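Local coordinates for protein amphiphysin (Drosophila melanogaster, PDB 1URU) that probably senses and binds curved membranes during endocytosis through its elongated, dimeric coiled-coil BAR domain, at residues D144-Q156 / L168-R180. Residues are numbered along the deposited sequence; the frame is centred on the assembly and turned at random.
Sequences DYDGQRHSFQNLQ and LTKGREQLEEARR
Tyr145 and Ala178 mark the closest backbone approach, their CA atoms 5.1 Å apart, and the backbones of 144-156 and 168-180 stand farther from each other at the end where Leu155 faces Thr169. The two helices run antiparallel, at 151° between axes that come within 8.9 Å, and Gly171 is the N-cap residue of the second helix. No hydrogen bond links the two segments. Leu175 is the knob: its side chain sits in a hole formed by Tyr145, Gln148, Arg149 and Phe152, with CD1 against the backbone between Gln148 and Arg149 and CD2 4.1 Å from Phe152 CD2. Such knobs-into-holes packing belongs to the antiparallel coiled coil of the BAR domain; here it lies at the distal end of an arm, where helices 92-156 and 172-239 pair beside the loop joining them, untouched by the second subunit. Phe152, its CG anti to the backbone N (chi1 180°), reaches across to the start of the second helix. Thr169 O lies in the plane of the Phe152 ring at its edge, 3.5 Å from Phe152 CE1, while the Arg172 chain bends at chi3 and sets one guanidinium face over Phe152 CZ, the two planes 72° apart. At the other end Arg179 CB lies over a face of the Tyr145 ring in a CH-pi contact, 3.9 Å from the centroid. Beyond it, the Arg179 guanidinium grips Glu176 side-on, NE to OE1 at 2.6 Å and NH2 to OE2 at 3.0 Å, a pairing that probably eases the approach of Arg149, whose NH2 is 4.0 Å from Arg179 NH2.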
loop_
_atom_site.group_PDB
_atom_site.type_symbol
_atom_site.label_atom_id
_atom_site.label_comp_id
_atom_site.label_asym_id
_atom_site.label_seq_id
_atom_site.Cartn_x
_atom_site.Cartn_y
_atom_site.Cartn_z
ATOM N N ASP A 144 -46.957 -2.345 -22.555
ATOM C CA ASP A 144 -48.186 -1.575 -22.398
ATOM C C ASP A 144 -48.827 -1.391 -23.778
ATOM O O ASP A 144 -50.047 -1.475 -23.918
ATOM C CB ASP A 144 -47.873 -0.221 -21.739
ATOM C CG ASP A 144 -49.125 0.633 -21.466
ATOM O OD1 ASP A 144 -49.111 1.830 -21.840
ATOM O OD2 ASP A 144 -50.155 0.213 -20.874
ATOM N N TYR A 145 -47.983 -1.166 -24.787
ATOM C CA TYR A 145 -48.415 -0.902 -26.164
ATOM C C TYR A 145 -48.927 -2.165 -26.828
ATOM O O TYR A 145 -49.975 -2.125 -27.464
ATOM C CB TYR A 145 -47.261 -0.278 -26.962
ATOM C CG TYR A 145 -47.311 -0.343 -28.487
ATOM C CD1 TYR A 145 -48.495 -0.174 -29.201
ATOM C CD2 TYR A 145 -46.131 -0.525 -29.219
ATOM C CE1 TYR A 145 -48.505 -0.224 -30.614
ATOM C CE2 TYR A 145 -46.123 -0.570 -30.616
ATOM C CZ TYR A 145 -47.308 -0.419 -31.312
ATOM O OH TYR A 145 -47.276 -0.455 -32.696
ATOM N N ASP A 146 -48.194 -3.271 -26.690
ATOM C CA ASP A 146 -48.653 -4.585 -27.158
ATOM C C ASP A 146 -49.876 -5.013 -26.331
ATOM O O ASP A 146 -50.777 -5.672 -26.844
ATOM C CB ASP A 146 -47.533 -5.660 -27.081
ATOM C CG ASP A 146 -46.670 -5.744 -28.370
ATOM O OD1 ASP A 146 -47.197 -5.539 -29.490
ATOM O OD2 ASP A 146 -45.449 -6.033 -28.362
ATOM N N GLY A 147 -49.916 -4.609 -25.061
ATOM C CA GLY A 147 -51.029 -4.926 -24.181
ATOM C C GLY A 147 -52.315 -4.209 -24.561
ATOM O O GLY A 147 -53.385 -4.573 -24.071
ATOM N N GLN A 148 -52.206 -3.183 -25.413
ATOM C CA GLN A 148 -53.357 -2.433 -25.934
ATOM C C GLN A 148 -53.673 -2.754 -27.394
ATOM O O GLN A 148 -54.791 -2.503 -27.834
ATOM C CB GLN A 148 -53.126 -0.933 -25.786
ATOM C CG GLN A 148 -53.218 -0.473 -24.364
ATOM C CD GLN A 148 -53.087 1.018 -24.239
ATOM O OE1 GLN A 148 -53.928 1.758 -24.743
ATOM N NE2 GLN A 148 -52.035 1.471 -23.564
ATOM N N ARG A 149 -52.688 -3.280 -28.132
ATOM C CA ARG A 149 -52.894 -3.808 -29.486
ATOM C C ARG A 149 -53.795 -5.032 -29.402
ATOM O O ARG A 149 -54.790 -5.123 -30.106
ATOM C CB ARG A 149 -51.571 -4.211 -30.151
ATOM C CG ARG A 149 -50.936 -3.125 -31.022
ATOM C CD ARG A 149 -50.902 -3.426 -32.536
ATOM N NE ARG A 149 -51.422 -2.306 -33.347
ATOM C CZ ARG A 149 -51.977 -2.416 -34.568
ATOM N NH1 ARG A 149 -52.094 -3.598 -35.182
ATOM N NH2 ARG A 149 -52.416 -1.320 -35.186
ATOM N N HIS A 150 -53.407 -5.978 -28.549
ATOM C CA HIS A 150 -54.259 -7.105 -28.136
ATOM C C HIS A 150 -55.643 -6.599 -27.652
ATOM O O HIS A 150 -56.657 -6.885 -28.295
ATOM C CB HIS A 150 -53.501 -7.966 -27.080
ATOM C CG HIS A 150 -54.375 -8.783 -26.167
ATOM N ND1 HIS A 150 -55.612 -9.276 -26.533
ATOM C CD2 HIS A 150 -54.163 -9.214 -24.898
ATOM C CE1 HIS A 150 -56.136 -9.950 -25.522
ATOM N NE2 HIS A 150 -55.276 -9.929 -24.518
ATOM N N SER A 151 -55.672 -5.830 -26.558
ATOM C CA SER A 151 -56.924 -5.305 -25.974
ATOM C C SER A 151 -57.859 -4.615 -26.988
ATOM O O SER A 151 -59.082 -4.739 -26.880
ATOM C CB SER A 151 -56.604 -4.336 -24.818
ATOM O OG SER A 151 -57.710 -3.516 -24.483
ATOM N N PHE A 152 -57.278 -3.911 -27.966
ATOM C CA PHE A 152 -58.032 -3.119 -28.945
ATOM C C PHE A 152 -58.370 -3.919 -30.228
ATOM O O PHE A 152 -59.278 -3.541 -30.976
ATOM C CB PHE A 152 -57.265 -1.825 -29.291
ATOM C CG PHE A 152 -57.968 -0.951 -30.300
ATOM C CD1 PHE A 152 -58.938 -0.036 -29.895
ATOM C CD2 PHE A 152 -57.677 -1.066 -31.659
ATOM C CE1 PHE A 152 -59.595 0.753 -30.825
ATOM C CE2 PHE A 152 -58.329 -0.283 -32.587
ATOM C CZ PHE A 152 -59.291 0.627 -32.169
ATOM N N GLN A 153 -57.650 -5.015 -30.480
ATOM C CA GLN A 153 -57.977 -5.921 -31.587
ATOM C C GLN A 153 -59.194 -6.804 -31.274
ATOM O O GLN A 153 -59.965 -7.121 -32.183
ATOM C CB GLN A 153 -56.776 -6.797 -31.966
ATOM C CG GLN A 153 -55.847 -6.130 -32.981
ATOM C CD GLN A 153 -54.595 -6.946 -33.278
ATOM O OE1 GLN A 153 -54.105 -7.689 -32.424
ATOM N NE2 GLN A 153 -54.072 -6.801 -34.494
ATOM N N ASN A 154 -59.351 -7.207 -30.007
ATOM C CA ASN A 154 -60.576 -7.884 -29.532
ATOM C C ASN A 154 -61.593 -6.899 -28.888
ATOM O O ASN A 154 -62.437 -7.280 -28.067
ATOM C CB ASN A 154 -60.254 -9.135 -28.650
ATOM C CG ASN A 154 -59.831 -8.801 -27.195
ATOM O OD1 ASN A 154 -59.846 -7.649 -26.751
ATOM N ND2 ASN A 154 -59.459 -9.843 -26.450
ATOM N N LEU A 155 -61.460 -5.625 -29.265
ATOM C CA LEU A 155 -62.515 -4.618 -29.158
ATOM C C LEU A 155 -63.118 -4.430 -30.564
ATOM O O LEU A 155 -64.340 -4.317 -30.703
ATOM C CB LEU A 155 -61.934 -3.295 -28.619
ATOM C CG LEU A 155 -62.799 -2.309 -27.800
ATOM C CD1 LEU A 155 -64.012 -1.848 -28.588
ATOM C CD2 LEU A 155 -63.238 -2.882 -26.440
ATOM N N GLN A 156 -62.243 -4.390 -31.583
ATOM C CA GLN A 156 -62.614 -4.370 -33.014
ATOM C C GLN A 156 -63.446 -5.601 -33.375
ATOM O O GLN A 156 -64.426 -5.507 -34.112
ATOM C CB GLN A 156 -61.357 -4.347 -33.924
ATOM C CG GLN A 156 -60.781 -2.948 -34.257
ATOM C CD GLN A 156 -59.407 -2.984 -34.981
ATOM O OE1 GLN A 156 -59.102 -2.104 -35.801
ATOM N NE2 GLN A 156 -58.588 -3.984 -34.664
ATOM N N LEU A 168 -65.832 3.918 -26.926
ATOM C CA LEU A 168 -64.945 2.864 -26.408
ATOM C C LEU A 168 -63.811 2.527 -27.390
ATOM O O LEU A 168 -62.683 2.304 -26.960
ATOM C CB LEU A 168 -65.744 1.585 -26.026
ATOM C CG LEU A 168 -66.853 1.685 -24.942
ATOM C CD1 LEU A 168 -67.897 0.552 -25.037
ATOM C CD2 LEU A 168 -66.264 1.737 -23.519
ATOM N N THR A 169 -64.099 2.494 -28.693
ATOM C CA THR A 169 -63.041 2.331 -29.705
ATOM C C THR A 169 -62.346 3.647 -30.042
ATOM O O THR A 169 -61.557 3.688 -30.975
ATOM C CB THR A 169 -63.553 1.729 -31.041
ATOM O OG1 THR A 169 -64.508 2.616 -31.637
ATOM C CG2 THR A 169 -64.285 0.436 -30.844
ATOM N N LYS A 170 -62.653 4.721 -29.327
ATOM C CA LYS A 170 -61.806 5.900 -29.369
ATOM C C LYS A 170 -60.970 5.963 -28.077
ATOM O O LYS A 170 -60.701 7.025 -27.532
ATOM C CB LYS A 170 -62.643 7.142 -29.627
ATOM C CG LYS A 170 -63.520 7.017 -30.881
ATOM C CD LYS A 170 -64.592 8.111 -30.942
ATOM C CE LYS A 170 -65.992 7.525 -31.195
ATOM N NZ LYS A 170 -67.061 8.556 -31.313
ATOM N N GLY A 171 -60.618 4.775 -27.580
ATOM C CA GLY A 171 -59.370 4.530 -26.887
ATOM C C GLY A 171 -58.356 4.041 -27.926
ATOM O O GLY A 171 -57.254 3.602 -27.583
ATOM N N ARG A 172 -58.752 4.083 -29.205
ATOM C CA ARG A 172 -57.824 4.124 -30.342
ATOM C C ARG A 172 -56.868 5.319 -30.240
ATOM O O ARG A 172 -55.731 5.219 -30.679
ATOM C CB ARG A 172 -58.601 4.211 -31.670
ATOM C CG ARG A 172 -57.743 4.298 -32.948
ATOM C CD ARG A 172 -58.446 4.867 -34.202
ATOM N NE ARG A 172 -59.530 4.035 -34.747
ATOM C CZ ARG A 172 -59.415 2.782 -35.244
ATOM N NH1 ARG A 172 -58.253 2.131 -35.268
ATOM N NH2 ARG A 172 -60.496 2.161 -35.715
ATOM N N GLU A 173 -57.326 6.443 -29.679
ATOM C CA GLU A 173 -56.458 7.610 -29.476
ATOM C C GLU A 173 -55.401 7.300 -28.430
ATOM O O GLU A 173 -54.301 7.856 -28.456
ATOM C CB GLU A 173 -57.240 8.823 -28.980
ATOM C CG GLU A 173 -58.402 9.283 -29.850
ATOM C CD GLU A 173 -59.491 9.969 -29.022
ATOM O OE1 GLU A 173 -59.167 10.473 -27.906
ATOM O OE2 GLU A 173 -60.664 10.001 -29.474
ATOM N N GLN A 174 -55.775 6.431 -27.496
ATOM C CA GLN A 174 -54.930 6.036 -26.374
ATOM C C GLN A 174 -53.853 5.027 -26.800
ATOM O O GLN A 174 -52.742 5.031 -26.265
ATOM C CB GLN A 174 -55.815 5.446 -25.273
ATOM C CG GLN A 174 -55.366 5.713 -23.831
ATOM C CD GLN A 174 -56.070 4.785 -22.832
ATOM O OE1 GLN A 174 -55.527 4.486 -21.759
ATOM N NE2 GLN A 174 -57.275 4.321 -23.190
ATOM N N LEU A 175 -54.196 4.164 -27.754
ATOM C CA LEU A 175 -53.245 3.249 -28.391
ATOM C C LEU A 175 -52.174 4.020 -29.168
ATOM O O LEU A 175 -50.994 3.678 -29.115
ATOM C CB LEU A 175 -53.995 2.322 -29.350
ATOM C CG LEU A 175 -53.218 1.353 -30.240
ATOM C CD1 LEU A 175 -52.764 0.148 -29.424
ATOM C CD2 LEU A 175 -54.076 0.911 -31.407
ATOM N N GLU A 176 -52.579 5.060 -29.883
ATOM C CA GLU A 176 -51.624 5.880 -30.608
ATOM C C GLU A 176 -50.758 6.681 -29.666
ATOM O O GLU A 176 -49.771 7.248 -30.088
ATOM C CB GLU A 176 -52.322 6.845 -31.571
ATOM C CG GLU A 176 -53.221 6.190 -32.620
ATOM C CD GLU A 176 -52.492 5.214 -33.528
ATOM O OE1 GLU A 176 -51.247 5.334 -33.681
ATOM O OE2 GLU A 176 -53.178 4.325 -34.083
ATOM N N GLU A 177 -51.146 6.782 -28.402
ATOM C CA GLU A 177 -50.278 7.391 -27.411
ATOM C C GLU A 177 -49.169 6.423 -27.050
ATOM O O GLU A 177 -48.011 6.798 -27.023
ATOM C CB GLU A 177 -51.037 7.778 -26.139
ATOM C CG GLU A 177 -52.189 8.751 -26.331
ATOM C CD GLU A 177 -51.787 10.099 -26.920
ATOM O OE1 GLU A 177 -50.559 10.399 -27.064
ATOM O OE2 GLU A 177 -52.734 10.869 -27.234
ATOM N N ALA A 178 -49.525 5.176 -26.759
ATOM C CA ALA A 178 -48.537 4.192 -26.323
ATOM C C ALA A 178 -47.528 3.878 -27.439
ATOM O O ALA A 178 -46.391 3.498 -27.167
ATOM C CB ALA A 178 -49.227 2.922 -25.835
ATOM N N ARG A 179 -47.953 4.057 -28.684
ATOM C CA ARG A 179 -47.114 3.785 -29.837
ATOM C C ARG A 179 -46.277 5.004 -30.222
ATOM O O ARG A 179 -45.145 4.851 -30.606
ATOM C CB ARG A 179 -47.970 3.314 -31.004
ATOM C CG ARG A 179 -47.237 3.158 -32.327
ATOM C CD ARG A 179 -47.806 4.033 -33.456
ATOM N NE ARG A 179 -49.213 3.693 -33.721
ATOM C CZ ARG A 179 -49.621 2.587 -34.369
ATOM N NH1 ARG A 179 -48.741 1.693 -34.830
ATOM N NH2 ARG A 179 -50.920 2.366 -34.544
ATOM N N ARG A 180 -46.828 6.205 -30.138
ATOM C CA ARG A 180 -46.016 7.410 -30.319
ATOM C C ARG A 180 -44.930 7.430 -29.240
ATOM O O ARG A 180 -43.755 7.654 -29.522
ATOM C CB ARG A 180 -46.885 8.679 -30.248
ATOM C CG ARG A 180 -46.138 10.048 -30.420
ATOM C CD ARG A 180 -46.239 10.681 -31.845
ATOM N NE ARG A 180 -45.065 11.489 -32.257
ATOM C CZ ARG A 180 -44.865 11.978 -33.498
ATOM N NH1 ARG A 180 -45.750 11.748 -34.468
ATOM N NH2 ARG A 180 -43.778 12.696 -33.777
#